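Local coordinates for beta-lactamase (Francisella tularensis subsp. tularensis, PDB 3P09), which probably hydrolyses beta-lactam antibiotics to substituted beta-amino acids, as a class A beta-lactamase, at residues 37-42 and 272-277; 102-107 and 124-129; 238-243 and 256-261. All coordinates share one frame; numbering follows the deposited sequence.

Overall arrangement
Coming from the N-terminal helix 24-35, the chain enters strand 38-44, whose start meets the C-terminal helix 271-289 in contact 1. That contact closes a loop of more than two hundred residues, and the other two are nested inside it. Contact 2 closes a short loop in the helical part, joining the loop after helix 93-96 to the turn between helices 115-123 and 127-137, on the opposite side of the chain's centre from contact 1. Contact 3 follows in series, pairing the hairpin strands 239-246 and 253-260. It touches contact 1 directly, since strands 38-44 and 253-260 are neighbours in one antiparallel sheet. Contact 1 fixes the C-terminal helix to that sheet; contact 3 pairs two strands within it.

Contact 1. Residues 37-42 and 272-277; sequences GKIGIY and EIIQQA. With SO4 (sulfate ion), chain D; SO4 (sulfate ion), chain G.
Strand 38-44 meets the C-terminal helix 271-289 in the alpha-beta sandwich of a class A beta-lactamase, and the join is purely apolar. Ile39 does most of the work. Its CG1 stands anti to the backbone N (chi1 -169°), heading for the helix, and CD1 at its end meets Ile273 tip to tip, with 3.9 Å between Ile39 CD1 and Ile273 CD1. The same methyl lies 4.1 Å from Ala277 CB, one helical turn further on, while Ile274 CD1 makes a looser contact beside it. Ile273 extends its own chain fully (chi2 179°), which carries its end out to the strand. Ile41 comes next on this face, its CD1 being 4.3 Å from Ala277 CB. The strand and helix segments run at 40° to each other, and their axes stay 10.4 Å apart, a distance spanned by these side chains. Further out, Ile257 of the adjacent strand 253-260 touches Ile39, Ile41 and Ile274, and Leu31 of helix 24-35 packs on Ala277. The helix is fastened to that N-terminal helix through Gln276, which hydrogen-bonds Lys34 and Tyr35. Lys38 points away from the helix and makes two weak bonds to one sulfate ion; Tyr42 contacts another, both probably from the crystallisation liquor. Tyr42 OH donates a very short hydrogen bond of 2.5 Å to O3 of the chain D sulfate, an atom in the ring plane at its edge.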
ATOM      1  N   GLY A  37       5.577  -5.297  19.898  1.00 23.92           N
ATOM      2  CA  GLY A  37       5.920  -5.299  18.488  1.00 25.42           C
ATOM      3  C   GLY A  37       6.705  -4.083  18.036  1.00 25.51           C
ATOM      4  O   GLY A  37       7.321  -3.376  18.846  1.00 24.64           O
ATOM      5  N   LYS A  38       6.694  -3.848  16.725  1.00 20.03           N
ATOM      6  CA  LYS A  38       7.528  -2.817  16.121  1.00 21.62           C
ATOM      7  C   LYS A  38       6.686  -1.935  15.215  1.00 23.92           C
ATOM      8  O   LYS A  38       5.838  -2.429  14.468  1.00 20.19           O
ATOM      9  CB  LYS A  38       8.647  -3.465  15.304  1.00 21.26           C
ATOM     10  CG  LYS A  38       9.689  -4.184  16.153  1.00 31.53           C
ATOM     11  CD  LYS A  38      10.888  -3.294  16.419  1.00 39.38           C
ATOM     12  CE  LYS A  38      11.754  -3.869  17.522  1.00 44.23           C
ATOM     13  NZ  LYS A  38      12.734  -2.865  18.025  1.00 47.14           N
ATOM     14  N   ILE A  39       6.917  -0.630  15.285  1.00 18.50           N
ATOM     15  CA  ILE A  39       6.260   0.282  14.366  1.00 15.80           C
ATOM     16  C   ILE A  39       7.321   0.918  13.467  1.00 24.60           C
ATOM     17  O   ILE A  39       8.423   1.228  13.918  1.00 22.50           O
ATOM     18  CB  ILE A  39       5.468   1.359  15.111  1.00 14.99           C
ATOM     19  CG1 ILE A  39       4.569   2.125  14.136  1.00 17.38           C
ATOM     20  CG2 ILE A  39       6.418   2.308  15.828  1.00 22.33           C
ATOM     21  CD1 ILE A  39       3.118   2.084  14.481  1.00 25.41           C
ATOM     22  N   GLY A  40       6.998   1.077  12.189  1.00 18.26           N
ATOM     23  CA  GLY A  40       7.945   1.623  11.232  1.00 21.28           C
ATOM     24  C   GLY A  40       7.295   2.795  10.531  1.00 22.47           C
ATOM     25  O   GLY A  40       6.139   2.708  10.117  1.00 21.32           O
ATOM     26  N   ILE A  41       8.039   3.887  10.402  1.00 17.11           N
ATOM     27  CA  ILE A  41       7.506   5.158   9.936  1.00 19.28           C
ATOM     28  C   ILE A  41       8.470   5.790   8.930  1.00 22.38           C
ATOM     29  O   ILE A  41       9.681   5.830   9.161  1.00 19.11           O
ATOM     30  CB  ILE A  41       7.384   6.175  11.114  1.00 21.22           C
ATOM     31  CG1 ILE A  41       6.524   5.630  12.266  1.00 29.30           C
ATOM     32  CG2 ILE A  41       6.881   7.527  10.619  1.00 20.54           C
ATOM     33  CD1 ILE A  41       5.168   5.172  11.870  1.00 39.20           C
ATOM     34  N   TYR A  42       7.950   6.286   7.818  1.00 21.96           N
ATOM     35  CA  TYR A  42       8.773   7.104   6.944  1.00 20.99           C
ATOM     36  C   TYR A  42       7.926   8.166   6.281  1.00 22.34           C
ATOM     37  O   TYR A  42       6.807   7.889   5.844  1.00 19.44           O
ATOM     38  CB  TYR A  42       9.470   6.252   5.884  1.00 17.09           C
ATOM     39  CG  TYR A  42      10.655   6.956   5.233  1.00 20.13           C
ATOM     40  CD1 TYR A  42      10.560   7.476   3.955  1.00 20.97           C
ATOM     41  CD2 TYR A  42      11.865   7.095   5.910  1.00 24.50           C
ATOM     42  CE1 TYR A  42      11.631   8.109   3.363  1.00 26.97           C
ATOM     43  CE2 TYR A  42      12.941   7.729   5.324  1.00 26.18           C
ATOM     44  CZ  TYR A  42      12.813   8.238   4.051  1.00 29.67           C
ATOM     45  OH  TYR A  42      13.869   8.874   3.450  1.00 35.31           O
ATOM     46  N   GLU A 272      -5.349   0.951  16.116  1.00 26.67           N
ATOM     47  CA  GLU A 272      -5.218   2.064  17.053  1.00 27.83           C
ATOM     48  C   GLU A 272      -3.790   2.593  17.095  1.00 20.74           C
ATOM     49  O   GLU A 272      -3.570   3.797  17.224  1.00 25.46           O
ATOM     50  CB  GLU A 272      -5.665   1.659  18.460  1.00 37.27           C
ATOM     51  CG  GLU A 272      -6.765   0.612  18.478  1.00 60.08           C
ATOM     52  CD  GLU A 272      -8.113   1.180  18.873  1.00 82.32           C
ATOM     53  OE1 GLU A 272      -8.168   1.969  19.841  1.00 89.55           O
ATOM     54  OE2 GLU A 272      -9.118   0.832  18.212  1.00 89.12           O
ATOM     55  N   ILE A 273      -2.810   1.704  17.000  1.00 18.17           N
ATOM     56  CA  ILE A 273      -1.436   2.172  17.019  1.00 21.60           C
ATOM     57  C   ILE A 273      -1.123   3.030  15.787  1.00 26.16           C
ATOM     58  O   ILE A 273      -0.410   4.030  15.884  1.00 22.74           O
ATOM     59  CB  ILE A 273      -0.422   1.039  17.176  1.00 20.53           C
ATOM     60  CG1 ILE A 273       0.922   1.608  17.637  1.00 27.80           C
ATOM     61  CG2 ILE A 273      -0.266   0.238  15.870  1.00 18.95           C
ATOM     62  CD1 ILE A 273       1.995   0.545  17.836  1.00 29.61           C
ATOM     63  N   ILE A 274      -1.671   2.645  14.637  1.00 20.66           N
ATOM     64  CA  ILE A 274      -1.541   3.450  13.443  1.00 20.94           C
ATOM     65  C   ILE A 274      -2.185   4.824  13.684  1.00 19.96           C
ATOM     66  O   ILE A 274      -1.611   5.862  13.341  1.00 24.29           O
ATOM     67  CB  ILE A 274      -2.209   2.785  12.209  1.00 23.73           C
ATOM     68  CG1 ILE A 274      -1.765   1.331  12.065  1.00 32.50           C
ATOM     69  CG2 ILE A 274      -1.895   3.577  10.940  1.00 20.75           C
ATOM     70  CD1 ILE A 274      -0.306   1.167  11.781  1.00 28.38           C
ATOM     71  N   GLN A 275      -3.373   4.836  14.277  1.00 20.54           N
ATOM     72  CA  GLN A 275      -4.041   6.107  14.548  1.00 22.00           C
ATOM     73  C   GLN A 275      -3.159   7.020  15.386  1.00 24.24           C
ATOM     74  O   GLN A 275      -3.016   8.215  15.107  1.00 25.37           O
ATOM     75  CB  GLN A 275      -5.366   5.882  15.269  1.00 26.08           C
ATOM     76  CG  GLN A 275      -6.350   5.077  14.462  1.00 23.33           C
ATOM     77  CD  GLN A 275      -7.548   4.686  15.280  1.00 28.69           C
ATOM     78  OE1 GLN A 275      -7.608   4.970  16.475  1.00 28.44           O
ATOM     79  NE2 GLN A 275      -8.513   4.027  14.647  1.00 27.65           N
ATOM     80  N   GLN A 276      -2.559   6.452  16.417  1.00 25.35           N
ATOM     81  CA  GLN A 276      -1.803   7.257  17.357  1.00 25.56           C
ATOM     82  C   GLN A 276      -0.491   7.746  16.739  1.00 25.66           C
ATOM     83  O   GLN A 276      -0.107   8.903  16.922  1.00 25.84           O
ATOM     84  CB  GLN A 276      -1.591   6.483  18.660  1.00 31.97           C
ATOM     85  CG  GLN A 276      -2.893   6.302  19.447  1.00 29.40           C
ATOM     86  CD  GLN A 276      -2.797   5.206  20.491  1.00 38.48           C
ATOM     87  OE1 GLN A 276      -1.832   5.139  21.253  1.00 33.44           O
ATOM     88  NE2 GLN A 276      -3.796   4.334  20.522  1.00 36.47           N
ATOM     89  N   ALA A 277       0.176   6.870  15.994  1.00 20.61           N
ATOM     90  CA  ALA A 277       1.385   7.255  15.280  1.00 26.59           C
ATOM     91  C   ALA A 277       1.078   8.362  14.284  1.00 25.20           C
ATOM     92  O   ALA A 277       1.825   9.336  14.182  1.00 26.44           O
ATOM     93  CB  ALA A 277       2.001   6.061  14.572  1.00 22.91           C
TER
HETATM   94  S   SO4 D 293      16.763   9.548   5.251  1.00 94.06           S
HETATM   95  O1  SO4 D 293      15.941  10.619   5.810  1.00 94.89           O
HETATM   96  O2  SO4 D 293      17.687   9.056   6.270  1.00 98.62           O
HETATM   97  O3  SO4 D 293      15.919   8.446   4.807  1.00 88.06           O
HETATM   98  O4  SO4 D 293      17.524  10.063   4.116  1.00 98.04           O
HETATM   99  S   SO4 G 289      16.004  -2.424  20.003  0.79 95.12           S
HETATM  100  O1  SO4 G 289      14.669  -1.998  20.426  0.79 91.86           O
HETATM  101  O2  SO4 G 289      16.782  -2.836  21.169  0.79 94.32           O
HETATM  102  O3  SO4 G 289      15.883  -3.551  19.081  0.79 89.91           O
HETATM  103  O4  SO4 G 289      16.687  -1.313  19.341  0.79 95.18           O

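Contact 2. Residues 102-107 and 124-129; sequences APITAK and LSDSPA. With SO4 (sulfate ion), chain F.
Asp126 OD2 is gripped by two backbone N-H groups, those of Ile104 and Thr105, each N lying 2.9 Å from it. The Thr105 bond is nearly straight (171°) but arrives from above the carboxylate plane, whereas Ile104 N comes in nearly along the C-O axis, in a more bent bond (141°). Asp126 OD1 also takes two donors: Thr105 OG1, at 2.7 Å from Asp126 OD1 on its syn lone pair, and Ala129 N, at 3.0 Å from the same oxygen. Asp126 sits at the N-cap of helix 127-137, and the bond from Ala129 N is its capping bond. Four donors on a buried carboxylate would probably stabilise its negative charge. Apolar contacts flank this grip. Ala102 CB rests 3.7 Å from Pro128 CG, and Thr105 CG2 lies equally close to Ala129 CB. Ser125 is the C' residue of a Schellman motif. Ser125 OG donates to sulfate O3, and the Ser125 carbonyl accepts from Lys67. Ser125-Asp126-Ser127 probably takes the place of the class A Ser-Asp-Asn element, with Ser127 where that motif has Asn. The turn between helices 115-123 and 127-137 is thus bound to the loop that runs from helix 93-96 to strand 112-114.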
ATOM      1  N   ALA A 102     -13.850  -9.796  -2.124  1.00 21.49           N
ATOM      2  CA  ALA A 102     -13.955  -9.563  -3.565  1.00 21.53           C
ATOM      3  C   ALA A 102     -15.119  -8.624  -3.850  1.00 21.61           C
ATOM      4  O   ALA A 102     -16.068  -8.982  -4.561  1.00 23.53           O
ATOM      5  CB  ALA A 102     -14.172 -10.891  -4.290  1.00 19.14           C
ATOM      6  N   PRO A 103     -15.050  -7.412  -3.304  1.00 22.35           N
ATOM      7  CA  PRO A 103     -16.213  -6.525  -3.360  1.00 21.35           C
ATOM      8  C   PRO A 103     -16.646  -6.175  -4.785  1.00 25.30           C
ATOM      9  O   PRO A 103     -17.837  -6.093  -5.021  1.00 28.60           O
ATOM     10  CB  PRO A 103     -15.753  -5.285  -2.579  1.00 21.84           C
ATOM     11  CG  PRO A 103     -14.261  -5.334  -2.624  1.00 23.71           C
ATOM     12  CD  PRO A 103     -13.905  -6.800  -2.612  1.00 23.64           C
ATOM     13  N   ILE A 104     -15.713  -5.997  -5.714  1.00 19.35           N
ATOM     14  CA  ILE A 104     -16.082  -5.700  -7.093  1.00 18.56           C
ATOM     15  C   ILE A 104     -16.143  -6.972  -7.960  1.00 23.86           C
ATOM     16  O   ILE A 104     -17.130  -7.222  -8.635  1.00 22.79           O
ATOM     17  CB  ILE A 104     -15.106  -4.686  -7.742  1.00 29.18           C
ATOM     18  CG1 ILE A 104     -15.201  -3.322  -7.061  1.00 30.61           C
ATOM     19  CG2 ILE A 104     -15.407  -4.515  -9.227  1.00 22.53           C
ATOM     20  CD1 ILE A 104     -14.550  -3.246  -5.714  1.00 33.83           C
ATOM     21  N   THR A 105     -15.090  -7.783  -7.927  1.00 21.74           N
ATOM     22  CA  THR A 105     -15.027  -8.915  -8.832  1.00 14.31           C
ATOM     23  C   THR A 105     -16.178  -9.902  -8.607  1.00 20.01           C
ATOM     24  O   THR A 105     -16.693 -10.482  -9.559  1.00 22.27           O
ATOM     25  CB  THR A 105     -13.664  -9.611  -8.788  1.00 17.07           C
ATOM     26  OG1 THR A 105     -13.341  -9.974  -7.438  1.00 21.72           O
ATOM     27  CG2 THR A 105     -12.586  -8.656  -9.327  1.00 21.58           C
ATOM     28  N   ALA A 106     -16.594 -10.072  -7.358  1.00 21.07           N
ATOM     29  CA  ALA A 106     -17.660 -11.014  -7.055  1.00 23.42           C
ATOM     30  C   ALA A 106     -18.987 -10.592  -7.684  1.00 29.27           C
ATOM     31  O   ALA A 106     -19.892 -11.413  -7.846  1.00 27.65           O
ATOM     32  CB  ALA A 106     -17.814 -11.181  -5.537  1.00 19.68           C
ATOM     33  N   LYS A 107     -19.124  -9.312  -8.017  1.00 20.45           N
ATOM     34  CA  LYS A 107     -20.364  -8.846  -8.636  1.00 22.98           C
ATOM     35  C   LYS A 107     -20.310  -8.950 -10.165  1.00 24.76           C
ATOM     36  O   LYS A 107     -21.242  -8.540 -10.854  1.00 29.24           O
ATOM     37  CB  LYS A 107     -20.669  -7.398  -8.224  1.00 24.20           C
ATOM     38  CG  LYS A 107     -20.675  -7.156  -6.714  1.00 24.33           C
ATOM     39  CD  LYS A 107     -21.276  -5.780  -6.399  1.00 23.99           C
ATOM     40  CE  LYS A 107     -21.391  -5.552  -4.902  1.00 24.87           C
ATOM     41  NZ  LYS A 107     -22.150  -4.299  -4.589  1.00 20.72           N
ATOM     42  N   LEU A 124      -8.758  -0.916  -3.912  1.00 18.58           N
ATOM     43  CA  LEU A 124      -9.735  -1.124  -2.862  1.00 20.74           C
ATOM     44  C   LEU A 124      -9.543  -2.484  -2.193  1.00 22.60           C
ATOM     45  O   LEU A 124     -10.383  -2.915  -1.398  1.00 19.80           O
ATOM     46  CB  LEU A 124     -11.157  -1.005  -3.417  1.00 21.36           C
ATOM     47  CG  LEU A 124     -11.758   0.393  -3.273  1.00 21.10           C
ATOM     48  CD1 LEU A 124     -10.976   1.410  -4.116  1.00 18.80           C
ATOM     49  CD2 LEU A 124     -13.226   0.370  -3.653  1.00 22.51           C
ATOM     50  N   SER A 125      -8.438  -3.145  -2.531  1.00 17.92           N
ATOM     51  CA  SER A 125      -8.018  -4.410  -1.907  1.00 20.24           C
ATOM     52  C   SER A 125      -8.763  -5.700  -2.338  1.00 23.41           C
ATOM     53  O   SER A 125      -8.669  -6.743  -1.672  1.00 21.25           O
ATOM     54  CB  SER A 125      -7.948  -4.292  -0.371  1.00 23.09           C
ATOM     55  OG  SER A 125      -6.774  -4.947   0.106  1.00 23.43           O
ATOM     56  N   ASP A 126      -9.466  -5.628  -3.458  1.00 18.75           N
ATOM     57  CA  ASP A 126     -10.129  -6.789  -4.059  1.00 15.47           C
ATOM     58  C   ASP A 126      -9.066  -7.834  -4.437  1.00 17.42           C
ATOM     59  O   ASP A 126      -8.189  -7.573  -5.264  1.00 21.42           O
ATOM     60  CB  ASP A 126     -10.896  -6.306  -5.308  1.00 15.16           C
ATOM     61  CG  ASP A 126     -11.850  -7.357  -5.868  1.00 18.50           C
ATOM     62  OD1 ASP A 126     -11.390  -8.462  -6.235  1.00 22.56           O
ATOM     63  OD2 ASP A 126     -13.063  -7.062  -5.946  1.00 20.92           O
ATOM     64  N   SER A 127      -9.122  -9.009  -3.812  1.00 18.75           N
ATOM     65  CA  SER A 127      -8.082 -10.023  -3.999  1.00 24.85           C
ATOM     66  C   SER A 127      -8.101 -10.698  -5.374  1.00 21.00           C
ATOM     67  O   SER A 127      -7.067 -10.808  -6.034  1.00 21.12           O
ATOM     68  CB  SER A 127      -8.128 -11.060  -2.869  1.00 21.44           C
ATOM     69  OG  SER A 127      -7.799 -10.458  -1.631  1.00 36.07           O
ATOM     70  N   PRO A 128      -9.278 -11.156  -5.820  1.00 18.49           N
ATOM     71  CA  PRO A 128      -9.294 -11.724  -7.169  1.00 21.26           C
ATOM     72  C   PRO A 128      -8.839 -10.720  -8.217  1.00 20.06           C
ATOM     73  O   PRO A 128      -8.173 -11.123  -9.163  1.00 20.42           O
ATOM     74  CB  PRO A 128     -10.755 -12.086  -7.370  1.00 20.05           C
ATOM     75  CG  PRO A 128     -11.250 -12.376  -5.969  1.00 22.04           C
ATOM     76  CD  PRO A 128     -10.547 -11.366  -5.109  1.00 17.87           C
ATOM     77  N   ALA A 129      -9.216  -9.452  -8.062  1.00 14.73           N
ATOM     78  CA  ALA A 129      -8.797  -8.422  -8.999  1.00 18.00           C
ATOM     79  C   ALA A 129      -7.274  -8.381  -9.079  1.00 18.25           C
ATOM     80  O   ALA A 129      -6.700  -8.303 -10.176  1.00 17.28           O
ATOM     81  CB  ALA A 129      -9.362  -7.058  -8.586  1.00 17.44           C
TER
HETATM   82  S   SO4 F 288      -6.470  -4.917   3.628  1.00 38.81           S
HETATM   83  O1  SO4 F 288      -7.018  -4.712   4.951  1.00 46.44           O
HETATM   84  O2  SO4 F 288      -5.600  -6.088   3.613  1.00 54.17           O
HETATM   85  O3  SO4 F 288      -7.574  -5.122   2.719  1.00 46.41           O
HETATM   86  O4  SO4 F 288      -5.690  -3.755   3.245  1.00 53.95           O

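Contact 3. Residues 238-243 and 256-261; sequences ATNDVA and GILYTN
Asn240 holds its CG beside the backbone N (chi1 -56°), and Leu258 is turned similarly (chi1 -44°), so the two side chains cross obliquely on one face of the sheet. Leu258 CD2 comes within 3.6 Å of Asn240 CG. The amide end swings over the partner strand, where Asn240 OD1 takes a long, weak bond from Tyr259 N; Asn240 ND2 instead donates to Pro61 O. Val242 CG2 lies 4.1 Å from Leu258 CD2 on this same face. Beneath them runs an antiparallel ladder in a beta hairpin. Asp241 and Ile257 form a hydrogen-bonded pair, with 3.0 Å from Asp241 N to Ile257 O and again from Ile257 N to Asp241 O. Thr239 and Tyr259 are the next such pair: Thr239 N to Tyr259 O is 3.0 Å, but the return bond is weak and bent to 127°. The side chains of Thr239, Asp241, Ile257 and Tyr259 leave on the other face; Tyr259 OH is hydrogen-bonded to Asp36 O, and Asp241 OD2 to Ile216 N. The hairpin lies within the five-stranded antiparallel sheet, between strands 38-44 and 225-232. Helix 271-289 packs on Ile257 and Tyr259, while Phe60 of strand 60-61 touches Leu258 on the opposite face.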
ATOM      1  N   ALA A 238       0.072  -7.843  11.767  1.00 21.48           N
ATOM      2  CA  ALA A 238       0.572  -6.973  10.695  1.00 19.62           C
ATOM      3  C   ALA A 238      -0.519  -6.048  10.193  1.00 22.61           C
ATOM      4  O   ALA A 238      -1.537  -6.495   9.653  1.00 21.79           O
ATOM      5  CB  ALA A 238       1.168  -7.793   9.536  1.00 18.38           C
ATOM      6  N   THR A 239      -0.295  -4.752  10.371  1.00 16.21           N
ATOM      7  CA  THR A 239      -1.303  -3.746  10.048  1.00 17.65           C
ATOM      8  C   THR A 239      -0.582  -2.566   9.412  1.00 20.93           C
ATOM      9  O   THR A 239       0.277  -1.959  10.052  1.00 19.89           O
ATOM     10  CB  THR A 239      -2.011  -3.265  11.341  1.00 20.03           C
ATOM     11  OG1 THR A 239      -2.322  -4.390  12.182  1.00 20.04           O
ATOM     12  CG2 THR A 239      -3.298  -2.511  11.010  1.00 23.94           C
ATOM     13  N   ASN A 240      -0.897  -2.258   8.150  1.00 18.38           N
ATOM     14  CA  ASN A 240      -0.147  -1.229   7.418  1.00 14.12           C
ATOM     15  C   ASN A 240      -1.052  -0.176   6.813  1.00 16.98           C
ATOM     16  O   ASN A 240      -2.218  -0.435   6.514  1.00 16.55           O
ATOM     17  CB  ASN A 240       0.678  -1.827   6.258  1.00 14.73           C
ATOM     18  CG  ASN A 240       1.642  -2.918   6.689  1.00 18.63           C
ATOM     19  OD1 ASN A 240       2.114  -2.956   7.820  1.00 20.42           O
ATOM     20  ND2 ASN A 240       1.965  -3.800   5.754  1.00 16.51           N
ATOM     21  N   ASP A 241      -0.510   1.022   6.616  1.00 19.88           N
ATOM     22  CA  ASP A 241      -1.198   2.021   5.817  1.00 18.34           C
ATOM     23  C   ASP A 241      -0.132   2.879   5.157  1.00 18.55           C
ATOM     24  O   ASP A 241       0.762   3.365   5.836  1.00 15.67           O
ATOM     25  CB  ASP A 241      -2.147   2.867   6.688  1.00 16.08           C
ATOM     26  CG  ASP A 241      -3.151   3.670   5.856  1.00 22.27           C
ATOM     27  OD1 ASP A 241      -3.284   3.419   4.635  1.00 19.41           O
ATOM     28  OD2 ASP A 241      -3.824   4.539   6.436  1.00 24.06           O
ATOM     29  N   VAL A 242      -0.197   3.027   3.835  1.00 16.77           N
ATOM     30  CA  VAL A 242       0.777   3.866   3.123  1.00 16.67           C
ATOM     31  C   VAL A 242       0.008   4.886   2.301  1.00 24.37           C
ATOM     32  O   VAL A 242      -0.900   4.532   1.528  1.00 16.39           O
ATOM     33  CB  VAL A 242       1.717   3.038   2.220  1.00 17.43           C
ATOM     34  CG1 VAL A 242       2.759   3.936   1.541  1.00 19.42           C
ATOM     35  CG2 VAL A 242       2.398   1.941   3.027  1.00 15.30           C
ATOM     36  N   ALA A 243       0.367   6.155   2.464  1.00 18.21           N
ATOM     37  CA  ALA A 243      -0.512   7.231   2.052  1.00 15.57           C
ATOM     38  C   ALA A 243       0.212   8.335   1.319  1.00 25.43           C
ATOM     39  O   ALA A 243       1.418   8.526   1.494  1.00 18.88           O
ATOM     40  CB  ALA A 243      -1.209   7.802   3.260  1.00 19.09           C
ATOM     41  N   GLY A 256       4.387   6.388   5.182  1.00 18.55           N
ATOM     42  CA  GLY A 256       4.178   4.958   5.377  1.00 18.68           C
ATOM     43  C   GLY A 256       4.259   4.641   6.858  1.00 22.12           C
ATOM     44  O   GLY A 256       5.185   5.095   7.532  1.00 20.04           O
ATOM     45  N   ILE A 257       3.280   3.895   7.370  1.00 18.51           N
ATOM     46  CA  ILE A 257       3.305   3.409   8.750  1.00 16.08           C
ATOM     47  C   ILE A 257       3.027   1.910   8.732  1.00 20.86           C
ATOM     48  O   ILE A 257       1.962   1.480   8.275  1.00 21.23           O
ATOM     49  CB  ILE A 257       2.243   4.112   9.622  1.00 14.32           C
ATOM     50  CG1 ILE A 257       2.429   5.632   9.587  1.00 23.99           C
ATOM     51  CG2 ILE A 257       2.303   3.587  11.042  1.00 23.24           C
ATOM     52  CD1 ILE A 257       1.361   6.403  10.354  1.00 24.39           C
ATOM     53  N   LEU A 258       4.001   1.114   9.178  1.00 17.37           N
ATOM     54  CA  LEU A 258       3.873  -0.340   9.161  1.00 15.76           C
ATOM     55  C   LEU A 258       3.984  -0.827  10.596  1.00 22.25           C
ATOM     56  O   LEU A 258       4.756  -0.280  11.392  1.00 19.14           O
ATOM     57  CB  LEU A 258       4.966  -0.980   8.302  1.00 15.03           C
ATOM     58  CG  LEU A 258       5.232  -0.279   6.951  1.00 16.32           C
ATOM     59  CD1 LEU A 258       6.356  -0.983   6.199  1.00 14.58           C
ATOM     60  CD2 LEU A 258       4.000  -0.206   6.072  1.00 17.68           C
ATOM     61  N   TYR A 259       3.207  -1.841  10.942  1.00 15.74           N
ATOM     62  CA  TYR A 259       3.227  -2.337  12.311  1.00 19.96           C
ATOM     63  C   TYR A 259       3.203  -3.851  12.277  1.00 19.85           C
ATOM     64  O   TYR A 259       2.450  -4.433  11.503  1.00 19.50           O
ATOM     65  CB  TYR A 259       2.038  -1.797  13.133  1.00 19.69           C
ATOM     66  CG  TYR A 259       1.950  -2.457  14.481  1.00 21.08           C
ATOM     67  CD1 TYR A 259       2.864  -2.150  15.476  1.00 20.61           C
ATOM     68  CD2 TYR A 259       0.974  -3.417  14.757  1.00 18.01           C
ATOM     69  CE1 TYR A 259       2.818  -2.784  16.713  1.00 21.01           C
ATOM     70  CE2 TYR A 259       0.916  -4.047  16.001  1.00 20.74           C
ATOM     71  CZ  TYR A 259       1.846  -3.724  16.972  1.00 25.62           C
ATOM     72  OH  TYR A 259       1.816  -4.339  18.211  1.00 27.92           O
ATOM     73  N   THR A 260       4.034  -4.484  13.097  1.00 18.54           N
ATOM     74  CA  THR A 260       3.992  -5.933  13.219  1.00 22.59           C
ATOM     75  C   THR A 260       4.499  -6.362  14.588  1.00 24.72           C
ATOM     76  O   THR A 260       5.285  -5.652  15.227  1.00 23.53           O
ATOM     77  CB  THR A 260       4.808  -6.629  12.089  1.00 23.09           C
ATOM     78  OG1 THR A 260       4.496  -8.026  12.047  1.00 21.00           O
ATOM     79  CG2 THR A 260       6.296  -6.446  12.296  1.00 19.29           C
ATOM     80  N   ASN A 261       4.017  -7.507  15.051  1.00 21.96           N
ATOM     81  CA  ASN A 261       4.536  -8.123  16.273  1.00 20.75           C
ATOM     82  C   ASN A 261       5.145  -9.446  15.858  1.00 23.24           C
ATOM     83  O   ASN A 261       4.444 -10.445  15.736  1.00 23.52           O
ATOM     84  CB  ASN A 261       3.404  -8.328  17.298  1.00 27.52           C
ATOM     85  CG  ASN A 261       3.883  -8.960  18.602  1.00 29.85           C
ATOM     86  OD1 ASN A 261       5.023  -9.422  18.712  1.00 25.97           O
ATOM     87  ND2 ASN A 261       2.990  -9.001  19.597  1.00 29.53           N
TER